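Local coordinates for A rubisco-like protein (Burkholderia fungorum, PDB 3NWR) that is of uncertain function but is related to the large chain of ribulose bisphosphate carboxylase and probably works as a TIM-barrel lyase, at residues 201-204 with 210-213; 262-267 with 288-293; 299-304 with 337-342; 382-387 with 396-401; 414-417 with 421-424. All coordinates share one frame; numbering follows the deposited sequence.

Contact 1: residues 201-204 with 210-213; sequences ANPA and ERVR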
# COMPACT_ATOMS: atom_id res chain seq x y z
N ALA A 201 -12.79 12.95 4.89
CA ALA A 201 -13.69 11.84 4.59
C ALA A 201 -14.89 11.88 5.52
O ALA A 201 -16.00 12.20 5.09
CB ALA A 201 -12.95 10.52 4.70
N ASN A 202 -14.66 11.57 6.79
CA ASN A 202 -15.74 11.60 7.79
C ASN A 202 -15.30 12.37 9.04
O ASN A 202 -15.34 11.85 10.16
CB ASN A 202 -16.15 10.17 8.14
CG ASN A 202 -17.46 10.11 8.92
OD1 ASN A 202 -18.30 11.01 8.84
ND2 ASN A 202 -17.63 9.03 9.67
N PRO A 203 -14.85 13.63 8.86
CA PRO A 203 -14.37 14.41 10.00
C PRO A 203 -15.51 14.77 10.95
O PRO A 203 -16.66 14.85 10.52
CB PRO A 203 -13.84 15.68 9.34
CG PRO A 203 -14.72 15.86 8.12
CD PRO A 203 -15.00 14.45 7.64
N ALA A 204 -15.19 15.02 12.21
CA ALA A 204 -16.20 15.50 13.15
C ALA A 204 -16.77 16.85 12.69
O ALA A 204 -17.94 17.16 12.95
CB ALA A 204 -15.61 15.61 14.56
N GLU A 210 -23.94 14.13 6.98
CA GLU A 210 -24.40 15.51 6.93
C GLU A 210 -23.86 16.25 5.71
O GLU A 210 -24.57 17.02 5.08
CB GLU A 210 -23.96 16.28 8.18
CG GLU A 210 -24.49 15.73 9.49
CD GLU A 210 -23.96 16.53 10.68
OE1 GLU A 210 -23.68 17.74 10.51
OE2 GLU A 210 -23.83 15.94 11.77
N ARG A 211 -22.59 16.02 5.40
CA ARG A 211 -21.96 16.71 4.29
C ARG A 211 -22.61 16.33 2.95
O ARG A 211 -22.89 17.20 2.13
CB ARG A 211 -20.46 16.43 4.27
CG ARG A 211 -19.67 17.32 3.33
CD ARG A 211 -18.17 17.17 3.52
NE ARG A 211 -17.62 16.00 2.84
CZ ARG A 211 -17.26 14.87 3.45
NH1 ARG A 211 -17.42 14.73 4.77
NH2 ARG A 211 -16.75 13.87 2.74
N VAL A 212 -22.85 15.04 2.75
CA VAL A 212 -23.48 14.59 1.51
C VAL A 212 -24.87 15.18 1.35
O VAL A 212 -25.21 15.69 0.29
CB VAL A 212 -23.56 13.05 1.42
CG1 VAL A 212 -24.42 12.62 0.24
CG2 VAL A 212 -22.15 12.44 1.31
N ARG A 213 -25.67 15.11 2.41
CA ARG A 213 -27.02 15.67 2.36
C ARG A 213 -27.03 17.18 2.07
O ARG A 213 -27.78 17.65 1.21
CB ARG A 213 -27.79 15.35 3.64
CG ARG A 213 -28.02 13.88 3.87
CD ARG A 213 -28.84 13.67 5.14
NE ARG A 213 -29.34 12.31 5.23
CZ ARG A 213 -28.80 11.36 5.99
NH1 ARG A 213 -27.73 11.64 6.72
NH2 ARG A 213 -29.32 10.14 6.01
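Ala201 O is gripped end-on by two nitrogens of one guanidinium group. Arg211 NH1 lies 2.9 Å from Ala201 O, and Arg211 NH2 lies 3.0 Å from the same oxygen. The two bonds are bent by similar amounts, with N-H...O angles of 146° and 143°, as expected when one oxygen sits between both donors. The oxygen lies in the guanidinium plane, at the edge that carries NH1 and NH2. The fit is less regular from the carbonyl's side. NH1 stands well above the plane of that C=O group, while NH2 is tilted from it only modestly.

The arginine comes from helix 208-226, and the carbonyl from the loop before that helix. This is the alpha/beta barrel of the rubisco large-chain family. The loop follows closely on Lys195, which is carboxylated on its NZ. Arg211 NH2 also makes a salt bridge to Asp196, which follows Lys195 in the chain, and NH1 bonds to Ala206 O. One guanidinium group thus ties three points of the loop to the helix, and the several bonds fix its rotation.

The Arg211 chain leaves the helix extended, with CG anti to the backbone N (chi1 -168°). It then bends at chi3, which turns the head toward the loop. Pro203 crosses it at about a right angle and rests its CD 3.8 Å from Arg211 NH1. The arginine also touches Thr179 of helix 176-189. Ala201 packs on Asn235 of strand 233-235, while Thr109 and Asn102 of the second subunit pack on Ala201 and Pro203.

Contact 2: residues 262-267 with 288-293; sequences INWCGF and YGMMSR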
# COMPACT_ATOMS: atom_id res chain seq x y z
N ILE A 262 -7.35 4.85 -2.64
CA ILE A 262 -7.16 3.44 -3.01
C ILE A 262 -6.07 2.70 -2.23
O ILE A 262 -6.25 1.55 -1.87
CB ILE A 262 -6.94 3.28 -4.52
CG1 ILE A 262 -5.87 4.26 -5.04
CG2 ILE A 262 -8.27 3.49 -5.25
CD1 ILE A 262 -5.42 4.00 -6.50
N ASN A 263 -4.92 3.34 -2.01
CA ASN A 263 -3.83 2.62 -1.37
C ASN A 263 -4.18 2.13 0.03
O ASN A 263 -3.77 1.05 0.44
CB ASN A 263 -2.57 3.47 -1.32
CG ASN A 263 -2.05 3.79 -2.70
OD1 ASN A 263 -1.97 2.90 -3.56
ND2 ASN A 263 -1.71 5.06 -2.93
N TRP A 264 -4.96 2.94 0.74
CA TRP A 264 -5.27 2.63 2.13
C TRP A 264 -6.53 1.80 2.25
O TRP A 264 -6.71 1.05 3.21
CB TRP A 264 -5.38 3.93 2.92
CG TRP A 264 -4.26 4.89 2.61
CD1 TRP A 264 -4.39 6.19 2.20
CD2 TRP A 264 -2.85 4.62 2.66
NE1 TRP A 264 -3.15 6.74 2.01
CE2 TRP A 264 -2.19 5.81 2.28
CE3 TRP A 264 -2.09 3.50 2.99
CZ2 TRP A 264 -0.80 5.89 2.22
CZ3 TRP A 264 -0.70 3.59 2.93
CH2 TRP A 264 -0.08 4.78 2.56
N CYS A 265 -7.40 1.92 1.26
CA CYS A 265 -8.59 1.07 1.18
C CYS A 265 -8.20 -0.35 0.80
O CYS A 265 -8.69 -1.32 1.41
CB CYS A 265 -9.58 1.64 0.15
SG CYS A 265 -10.39 3.16 0.70
N GLY A 266 -7.31 -0.48 -0.19
CA GLY A 266 -6.84 -1.78 -0.65
C GLY A 266 -7.61 -2.39 -1.80
O GLY A 266 -8.80 -2.12 -1.98
N PHE A 267 -6.93 -3.24 -2.57
CA PHE A 267 -7.59 -3.90 -3.69
C PHE A 267 -8.82 -4.69 -3.23
O PHE A 267 -9.84 -4.69 -3.90
CB PHE A 267 -6.63 -4.86 -4.40
CG PHE A 267 -5.42 -4.21 -5.02
CD1 PHE A 267 -5.57 -3.33 -6.09
CD2 PHE A 267 -4.14 -4.48 -4.55
CE1 PHE A 267 -4.45 -2.73 -6.69
CE2 PHE A 267 -3.01 -3.89 -5.13
CZ PHE A 267 -3.17 -3.01 -6.21
N TYR A 288 1.01 7.04 -3.24
CA TYR A 288 1.74 6.46 -4.36
C TYR A 288 3.19 6.98 -4.45
O TYR A 288 4.08 6.29 -4.94
CB TYR A 288 0.99 6.62 -5.69
CG TYR A 288 1.79 6.14 -6.87
CD1 TYR A 288 2.13 4.79 -7.00
CD2 TYR A 288 2.24 7.01 -7.84
CE1 TYR A 288 2.89 4.33 -8.06
CE2 TYR A 288 3.00 6.57 -8.92
CZ TYR A 288 3.32 5.22 -9.02
OH TYR A 288 4.09 4.78 -10.08
N GLY A 289 3.44 8.19 -3.93
CA GLY A 289 4.79 8.72 -3.89
C GLY A 289 5.73 7.84 -3.06
O GLY A 289 6.90 7.65 -3.40
N MET A 290 5.23 7.30 -1.96
CA MET A 290 6.00 6.35 -1.17
C MET A 290 6.38 5.13 -2.00
O MET A 290 7.45 4.55 -1.79
CB MET A 290 5.22 5.93 0.07
CG MET A 290 5.74 4.65 0.72
SD MET A 290 4.90 4.26 2.27
CE MET A 290 3.27 3.93 1.65
N MET A 291 5.52 4.76 -2.94
CA MET A 291 5.71 3.55 -3.74
C MET A 291 6.53 3.78 -5.00
O MET A 291 6.76 2.84 -5.76
CB MET A 291 4.35 2.96 -4.13
CG MET A 291 3.45 2.72 -2.95
SD MET A 291 1.78 2.26 -3.43
CE MET A 291 2.08 0.87 -4.52
N SER A 292 6.99 5.01 -5.23
CA SER A 292 7.55 5.34 -6.54
C SER A 292 8.63 6.43 -6.64
O SER A 292 9.26 6.53 -7.69
CB SER A 292 6.41 5.70 -7.51
OG SER A 292 5.74 6.88 -7.09
N ARG A 293 8.81 7.26 -5.61
CA ARG A 293 9.74 8.42 -5.73
C ARG A 293 11.18 8.00 -5.96
O ARG A 293 11.94 8.74 -6.58
CB ARG A 293 9.73 9.33 -4.49
CG ARG A 293 8.48 10.18 -4.24
CD ARG A 293 8.51 11.61 -4.81
NE ARG A 293 9.78 12.35 -4.82
CZ ARG A 293 10.07 13.41 -4.06
NH1 ARG A 293 9.20 13.87 -3.16
NH2 ARG A 293 11.24 14.02 -4.22
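A short helix after strand 257-261 and the loop after strand 280-284 meet here, at the C-terminal ends of neighbouring barrel strands, on the side where a TIM barrel carries its active site. Asn263 and Trp264 of helix 262-265 face Tyr288, Met290 and Met291. Trp264 offers the rim of its indole. Met290 CE comes in near the ring plane, 3.6 Å from Trp264 CH2. The methionine chain runs out extended and turns only at chi3 (66°), which brings the methyl round to that edge. One face of the same indole is taken by the CB of Asn263, 4.1 Å above the ring plane and over the ring centre.

The Asn263 amide lies between the helix and the loop. Its OD1 is 3.8 Å from Met291 SD, a packing contact. Asn263 ND2 comes 3.4 Å from Tyr288 N, but both are donors and they do not bond. The real partners are nearby: OD1 bonds to Tyr304 OH and ND2 to Asn286 O. Asn286 also takes Trp264 NE1 on its side-chain oxygen. This one loop residue therefore holds both Asn263 and Trp264. Within 288-293, Ser292 OG bonds to Tyr288 O over 2.8 Å.

Helix 301-309 lies against the contact through Tyr304, which touches Ile262 and Met291 and meets the Tyr288 ring. The second subunit packs its own Met290 and Met291 against these methionines. Ile262 bonds through its backbone to His284, at the end of strand 280-284.

Contact 3: residues 299-304 with 337-342; sequences MSFQAY and RDCATP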
# COMPACT_ATOMS: atom_id res chain seq x y z
N MET A 299 7.20 0.80 -7.69
CA MET A 299 6.32 0.47 -8.80
C MET A 299 6.14 1.67 -9.71
O MET A 299 5.72 2.73 -9.27
CB MET A 299 4.96 0.02 -8.25
CG MET A 299 4.16 -0.82 -9.20
SD MET A 299 2.61 -1.34 -8.41
CE MET A 299 3.16 -2.21 -6.96
N SER A 300 6.49 1.50 -10.99
CA SER A 300 6.18 2.53 -11.99
C SER A 300 4.67 2.57 -12.25
O SER A 300 3.94 1.60 -11.96
CB SER A 300 6.91 2.26 -13.30
OG SER A 300 8.31 2.22 -13.09
N PHE A 301 4.20 3.67 -12.82
CA PHE A 301 2.76 3.86 -12.93
C PHE A 301 2.10 2.82 -13.83
O PHE A 301 0.99 2.39 -13.56
CB PHE A 301 2.43 5.28 -13.42
CG PHE A 301 0.97 5.62 -13.37
CD1 PHE A 301 0.36 6.04 -12.18
CD2 PHE A 301 0.20 5.55 -14.52
CE1 PHE A 301 -1.00 6.36 -12.15
CE2 PHE A 301 -1.15 5.88 -14.50
CZ PHE A 301 -1.75 6.28 -13.31
N GLN A 302 2.75 2.41 -14.91
CA GLN A 302 2.13 1.45 -15.83
C GLN A 302 1.64 0.22 -15.07
O GLN A 302 0.50 -0.24 -15.26
CB GLN A 302 3.12 1.04 -16.92
CG GLN A 302 2.49 0.43 -18.16
CD GLN A 302 1.91 -0.94 -17.93
OE1 GLN A 302 2.35 -1.70 -17.06
NE2 GLN A 302 0.89 -1.27 -18.72
N ALA A 303 2.50 -0.32 -14.21
CA ALA A 303 2.17 -1.50 -13.43
C ALA A 303 1.10 -1.17 -12.38
O ALA A 303 0.11 -1.91 -12.22
CB ALA A 303 3.41 -2.07 -12.76
N TYR A 304 1.32 -0.09 -11.64
CA TYR A 304 0.41 0.36 -10.60
C TYR A 304 -1.02 0.52 -11.14
O TYR A 304 -1.99 -0.00 -10.56
CB TYR A 304 0.91 1.70 -10.05
CG TYR A 304 0.10 2.33 -8.94
CD1 TYR A 304 0.13 1.81 -7.65
CD2 TYR A 304 -0.66 3.47 -9.18
CE1 TYR A 304 -0.61 2.41 -6.62
CE2 TYR A 304 -1.39 4.08 -8.17
CZ TYR A 304 -1.35 3.54 -6.90
OH TYR A 304 -2.08 4.17 -5.91
N ARG A 337 -0.99 8.68 -20.72
CA ARG A 337 -1.11 7.81 -21.87
C ARG A 337 -1.46 6.38 -21.46
O ARG A 337 -2.22 5.69 -22.15
CB ARG A 337 0.14 7.91 -22.74
CG ARG A 337 0.22 9.28 -23.40
CD ARG A 337 1.46 9.47 -24.25
NE ARG A 337 1.40 10.76 -24.93
CZ ARG A 337 2.41 11.31 -25.60
NH1 ARG A 337 3.58 10.69 -25.68
NH2 ARG A 337 2.25 12.49 -26.18
N ASP A 338 -0.94 5.95 -20.31
CA ASP A 338 -1.30 4.64 -19.76
C ASP A 338 -2.81 4.53 -19.56
O ASP A 338 -3.43 3.52 -19.92
CB ASP A 338 -0.60 4.39 -18.42
CG ASP A 338 0.87 4.06 -18.56
OD1 ASP A 338 1.29 3.51 -19.62
OD2 ASP A 338 1.62 4.31 -17.59
N CYS A 339 -3.41 5.56 -18.98
CA CYS A 339 -4.84 5.58 -18.69
C CYS A 339 -5.68 5.33 -19.93
O CYS A 339 -6.72 4.65 -19.87
CB CYS A 339 -5.25 6.91 -18.05
SG CYS A 339 -4.62 7.16 -16.38
N ALA A 340 -5.23 5.89 -21.05
CA ALA A 340 -5.97 5.78 -22.31
C ALA A 340 -5.70 4.47 -23.06
O ALA A 340 -6.40 4.14 -24.00
CB ALA A 340 -5.65 6.97 -23.20
N THR A 341 -4.69 3.73 -22.62
CA THR A 341 -4.30 2.50 -23.29
C THR A 341 -5.08 1.33 -22.70
O THR A 341 -4.98 1.07 -21.50
CB THR A 341 -2.79 2.26 -23.11
OG1 THR A 341 -2.06 3.40 -23.60
CG2 THR A 341 -2.33 0.98 -23.85
N PRO A 342 -5.86 0.61 -23.53
CA PRO A 342 -6.58 -0.56 -23.00
C PRO A 342 -5.60 -1.57 -22.41
O PRO A 342 -4.48 -1.72 -22.91
CB PRO A 342 -7.26 -1.16 -24.24
CG PRO A 342 -7.40 0.01 -25.17
CD PRO A 342 -6.15 0.83 -24.96
O HOH W 1 0.01 1.34 -20.70
O HOH W 2 4.11 4.51 -16.65
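Phe301 sets the edge of its ring against Asp338 and Cys339. The pairing joins two successive outer helices of the TIM barrel, 301-309 and 329-340, with strand 315-319 between them in the chain. Asp338 OD2 approaches in the ring plane, 3.6 Å from Phe301 CD2. Ring and carboxylate are nearly coplanar, only 11° apart, and the two side chains slide past each other in opposite directions. An oxygen at a ring edge faces the weakly positive ring hydrogens, which suits a carboxylate. Cys339 SG lies 4.1 Å from Phe301 CE2, also at the edge, and makes a sulfur-aromatic contact. Phe301 and Cys339 both reach on to Met316 of strand 315-319, so the apolar side of the contact faces the barrel strands.

The carboxylate also lies over the first turn of helix 301-309. OD2 is 3.4 Å from Gln302 CA and close to the backbone N of Gln302, but the angle there is too poor for a bond. A water bridges them instead, donating to Asp338 OD2 and weakly accepting from Gln302 N. A negative group at this helix start would probably be stabilised by the helix dipole.

Gln302 crosses Asp338 at about a right angle, its amide plane standing almost perpendicular to the carboxylate. The chain bends at chi2 (-70°), and OE1 bonds to Leu132 N. A second water donates to Asp338 OD1 at 2.7 Å and weakly accepts from Gln302 NE2 at 3.4 Å.

Contact 4: residues 382-387 with 396-401; sequences GGILAH and TSVRQA. With SO4 (sulfate ion), chain C; SO4 (sulfate ion), chain B.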
# COMPACT_ATOMS: atom_id res chain seq x y z
N GLY A 382 -6.00 27.24 -7.47
CA GLY A 382 -5.76 28.66 -7.59
C GLY A 382 -5.90 29.17 -9.02
O GLY A 382 -6.26 30.32 -9.24
N GLY A 383 -5.60 28.32 -10.00
CA GLY A 383 -5.71 28.71 -11.40
C GLY A 383 -7.11 29.19 -11.76
O GLY A 383 -7.30 29.93 -12.73
N ILE A 384 -8.09 28.74 -10.98
CA ILE A 384 -9.47 29.19 -11.12
C ILE A 384 -9.84 30.16 -10.00
O ILE A 384 -10.30 31.28 -10.25
CB ILE A 384 -10.44 27.99 -11.07
CG1 ILE A 384 -10.50 27.30 -12.43
CG2 ILE A 384 -11.83 28.44 -10.64
CD1 ILE A 384 -11.20 25.93 -12.38
N LEU A 385 -9.60 29.74 -8.77
CA LEU A 385 -10.13 30.45 -7.60
C LEU A 385 -9.41 31.76 -7.28
O LEU A 385 -9.97 32.63 -6.61
CB LEU A 385 -10.14 29.53 -6.38
CG LEU A 385 -10.95 28.25 -6.56
CD1 LEU A 385 -11.04 27.50 -5.24
CD2 LEU A 385 -12.35 28.57 -7.09
N ALA A 386 -8.17 31.89 -7.76
CA ALA A 386 -7.38 33.09 -7.49
C ALA A 386 -7.30 34.04 -8.69
O ALA A 386 -6.53 35.00 -8.68
CB ALA A 386 -5.98 32.71 -7.01
N HIS A 387 -8.09 33.77 -9.73
CA HIS A 387 -8.15 34.69 -10.86
C HIS A 387 -8.52 36.08 -10.33
O HIS A 387 -9.43 36.21 -9.51
CB HIS A 387 -9.18 34.22 -11.89
CG HIS A 387 -9.11 34.96 -13.19
ND1 HIS A 387 -9.53 36.27 -13.32
CD2 HIS A 387 -8.69 34.58 -14.42
CE1 HIS A 387 -9.37 36.66 -14.57
NE2 HIS A 387 -8.85 35.65 -15.26
N THR A 396 -13.72 30.62 -16.67
CA THR A 396 -13.80 31.06 -18.05
C THR A 396 -12.42 31.11 -18.70
O THR A 396 -12.27 30.72 -19.86
CB THR A 396 -14.50 32.42 -18.15
OG1 THR A 396 -15.86 32.25 -17.71
CG2 THR A 396 -14.50 32.94 -19.59
N SER A 397 -11.41 31.56 -17.96
CA SER A 397 -10.05 31.59 -18.52
C SER A 397 -9.60 30.19 -18.92
O SER A 397 -8.95 30.00 -19.95
CB SER A 397 -9.06 32.24 -17.54
OG SER A 397 -8.72 31.40 -16.45
N VAL A 398 -9.94 29.20 -18.10
CA VAL A 398 -9.55 27.83 -18.41
C VAL A 398 -10.33 27.29 -19.61
O VAL A 398 -9.76 26.64 -20.49
CB VAL A 398 -9.73 26.93 -17.17
CG1 VAL A 398 -9.61 25.46 -17.53
CG2 VAL A 398 -8.70 27.32 -16.09
N ARG A 399 -11.64 27.57 -19.65
CA ARG A 399 -12.47 27.16 -20.78
C ARG A 399 -11.99 27.82 -22.08
O ARG A 399 -11.99 27.19 -23.14
CB ARG A 399 -13.94 27.49 -20.51
CG ARG A 399 -14.58 26.61 -19.44
CD ARG A 399 -14.87 25.21 -20.00
NE ARG A 399 -15.87 25.28 -21.05
CZ ARG A 399 -17.19 25.32 -20.84
NH1 ARG A 399 -17.66 25.27 -19.59
NH2 ARG A 399 -18.03 25.41 -21.87
N GLN A 400 -11.60 29.09 -22.00
CA GLN A 400 -11.07 29.80 -23.16
C GLN A 400 -9.75 29.20 -23.64
O GLN A 400 -9.51 29.06 -24.84
CB GLN A 400 -10.90 31.28 -22.85
CG GLN A 400 -12.22 32.04 -22.84
CD GLN A 400 -12.09 33.44 -22.26
OE1 GLN A 400 -11.07 33.79 -21.67
NE2 GLN A 400 -13.14 34.24 -22.42
N ALA A 401 -8.89 28.81 -22.69
CA ALA A 401 -7.65 28.12 -23.05
C ALA A 401 -7.95 26.82 -23.80
O ALA A 401 -7.32 26.51 -24.81
CB ALA A 401 -6.81 27.84 -21.81
S SO4 C . -21.28 24.30 -20.19
O1 SO4 C . -21.01 25.38 -21.14
O2 SO4 C . -21.02 23.02 -20.84
O3 SO4 C . -22.67 24.37 -19.76
O4 SO4 C . -20.40 24.46 -19.04
S SO4 B . -2.57 24.94 -6.99
O1 SO4 B . -3.96 25.18 -6.60
O2 SO4 B . -2.28 25.57 -8.27
O3 SO4 B . -2.34 23.50 -7.09
O4 SO4 B . -1.68 25.48 -5.97
O HOH W 3 -6.31 30.11 -15.44
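A single water links Gly383 and Ser397, whose own polar atoms stay apart. It donates to Gly383 O at 2.9 Å and to Ser397 OG at 2.9 Å. The two oxygens themselves are 4.2 Å from one another. Ser397 OG sits between the backbone N and the carbonyl carbon (chi1 75°), and it also bonds to Gly394 O one turn back. The water therefore joins a hydroxyl that is already held.

The remaining contact is apolar or loosely polar. Ile384 and Val398 cross at about a right angle, with CG1 of the isoleucine 4.1 Å from CG2 of the valine. His387 CD2 lies 3.8 Å from Ser397 OG, without a bond. The ring is fixed elsewhere, by NE2 to Glu420 O and ND1 to Asp389 N.

Each segment also holds a sulfate, probably from the crystallisation liquor. Gly382 N gives a nearly straight bond to one, 3.0 Å to its O1, and Lys324 NZ and Gly358 N also bond to this sulfate. The position is consistent with a phosphate site of rubisco, built by loops at the C-terminal ends of barrel strands. Arg399 holds the other sulfate by NH1 and NH2, alongside Arg161 and Arg228.

Helix 382-385 directly follows strand 377-379, and helix 391-407 packs outside it. Ile384 and Val398 both rest on Ile164 of strand 163-165. Helix 419-427 packs on the pair through Ala424, which touches His387 and Ser397.

Contact 5: residues 414-417 with 421-424; sequences YAEH and LRRA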
# COMPACT_ATOMS: atom_id res chain seq x y z
N TYR A 414 -5.12 33.97 -28.98
CA TYR A 414 -6.54 33.93 -28.61
C TYR A 414 -6.85 34.92 -27.49
O TYR A 414 -7.95 35.48 -27.44
CB TYR A 414 -6.89 32.51 -28.16
CG TYR A 414 -8.36 32.16 -28.21
CD1 TYR A 414 -9.07 32.23 -29.40
CD2 TYR A 414 -9.01 31.67 -27.08
CE1 TYR A 414 -10.41 31.87 -29.46
CE2 TYR A 414 -10.36 31.31 -27.13
CZ TYR A 414 -11.05 31.41 -28.32
OH TYR A 414 -12.38 31.06 -28.39
N ALA A 415 -5.89 35.14 -26.60
CA ALA A 415 -6.05 36.07 -25.49
C ALA A 415 -6.38 37.48 -25.95
O ALA A 415 -6.99 38.26 -25.22
CB ALA A 415 -4.79 36.08 -24.62
N GLU A 416 -5.95 37.82 -27.15
CA GLU A 416 -6.24 39.14 -27.71
C GLU A 416 -7.74 39.31 -27.93
O GLU A 416 -8.24 40.43 -27.98
CB GLU A 416 -5.46 39.35 -29.01
CG GLU A 416 -3.96 39.48 -28.80
CD GLU A 416 -3.61 40.65 -27.92
OE1 GLU A 416 -3.92 41.80 -28.32
OE2 GLU A 416 -3.04 40.44 -26.84
N HIS A 417 -8.44 38.18 -28.04
CA HIS A 417 -9.89 38.14 -28.25
C HIS A 417 -10.65 37.89 -26.93
O HIS A 417 -11.87 38.07 -26.86
CB HIS A 417 -10.27 37.01 -29.23
CG HIS A 417 -9.64 37.11 -30.58
ND1 HIS A 417 -9.75 38.23 -31.38
CD2 HIS A 417 -8.94 36.21 -31.31
CE1 HIS A 417 -9.12 38.03 -32.52
NE2 HIS A 417 -8.61 36.81 -32.50
N LEU A 421 -8.96 35.06 -20.24
CA LEU A 421 -7.71 34.39 -20.56
C LEU A 421 -6.51 35.34 -20.52
O LEU A 421 -5.47 35.04 -19.92
CB LEU A 421 -7.81 33.73 -21.94
CG LEU A 421 -6.55 33.03 -22.45
CD1 LEU A 421 -6.11 31.92 -21.47
CD2 LEU A 421 -6.80 32.45 -23.83
N ARG A 422 -6.65 36.50 -21.16
CA ARG A 422 -5.57 37.48 -21.19
C ARG A 422 -5.17 37.89 -19.77
O ARG A 422 -3.98 37.94 -19.42
CB ARG A 422 -5.99 38.70 -22.00
CG ARG A 422 -4.86 39.66 -22.33
CD ARG A 422 -5.31 40.70 -23.35
NE ARG A 422 -6.38 41.55 -22.84
CZ ARG A 422 -7.64 41.55 -23.30
NH1 ARG A 422 -8.00 40.73 -24.28
NH2 ARG A 422 -8.54 42.37 -22.76
N ARG A 423 -6.17 38.15 -18.93
CA ARG A 423 -5.93 38.52 -17.54
C ARG A 423 -5.25 37.39 -16.75
O ARG A 423 -4.38 37.64 -15.92
CB ARG A 423 -7.25 38.91 -16.86
CG ARG A 423 -7.83 40.21 -17.36
CD ARG A 423 -7.04 41.39 -16.83
NE ARG A 423 -7.10 41.47 -15.38
CZ ARG A 423 -7.96 42.23 -14.71
NH1 ARG A 423 -8.84 42.97 -15.37
NH2 ARG A 423 -7.95 42.24 -13.38
N ALA A 424 -5.64 36.15 -17.02
CA ALA A 424 -5.02 35.01 -16.36
C ALA A 424 -3.55 34.91 -16.73
O ALA A 424 -2.69 34.71 -15.87
CB ALA A 424 -5.76 33.74 -16.74
O HOH W 4 -10.42 41.55 -25.80
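The chain turns back sharply here, and the CA atoms of Ala415 and Arg422 come within 4.6 Å of each other. The turn links helix 411-414 to the last modelled helix, 419-427, at the C-terminal end of the barrel domain. Its first bend is held by His417 N bonding to Tyr414 O over 2.8 Å.

Ala415 is the inner residue of the turn. Its CB points at the second helix and packs 3.9 Å from Arg422 CB and 4.1 Å from Leu421 CG. Leu421 continues the apolar patch. Its CD2 methyl meets the edge of the Tyr414 ring, 4.0 Å from Tyr414 CD2, and the two side chains cross at about a right angle. The tyrosine then reaches Ala403 and Ala404 of helix 391-407.

Arg422 wraps back over the carbonyl of Ala415. The chain is extended through chi2 and folds at chi3 (63°), which brings NH1 back to the turn. The NH1-O bond lies in the carbonyl plane, although the oxygen is tilted 18° from the guanidinium plane. Glu416 lies across the arginine chain, its OE2 4.2 Å from Arg422 CD. Glu416 OE2 is 5.3 Å from Arg422 NE, so the opposite charges are near but not in contact.

Arg422 NH1 is shared between two partners: it bonds to Ala415 O at 2.8 Å and gives a hydrogen bond to a water at 3.0 Å, which in turn donates to Glu416 O.

Read from the N terminus, the five contacts follow one another in series, and none nests in or crosses another. Contact 1 closes a short loop after the carboxylated lysine. Contact 2 spans a helix and strand 280-284, and contact 3 spans strand 315-319, so each joins successive units of the barrel. These two touch through Tyr304 and Tyr288, which pair with Asn263 and Met299. Contacts 4 and 5 close short loops near the C terminus and also touch, through Gln400 OE1 and Leu421 N. Contact 1 does not touch contact 2; their nearest atoms are about 9 Å apart. Contacts 1 and 2 reach the second subunit, and contact 3 does so through Met299.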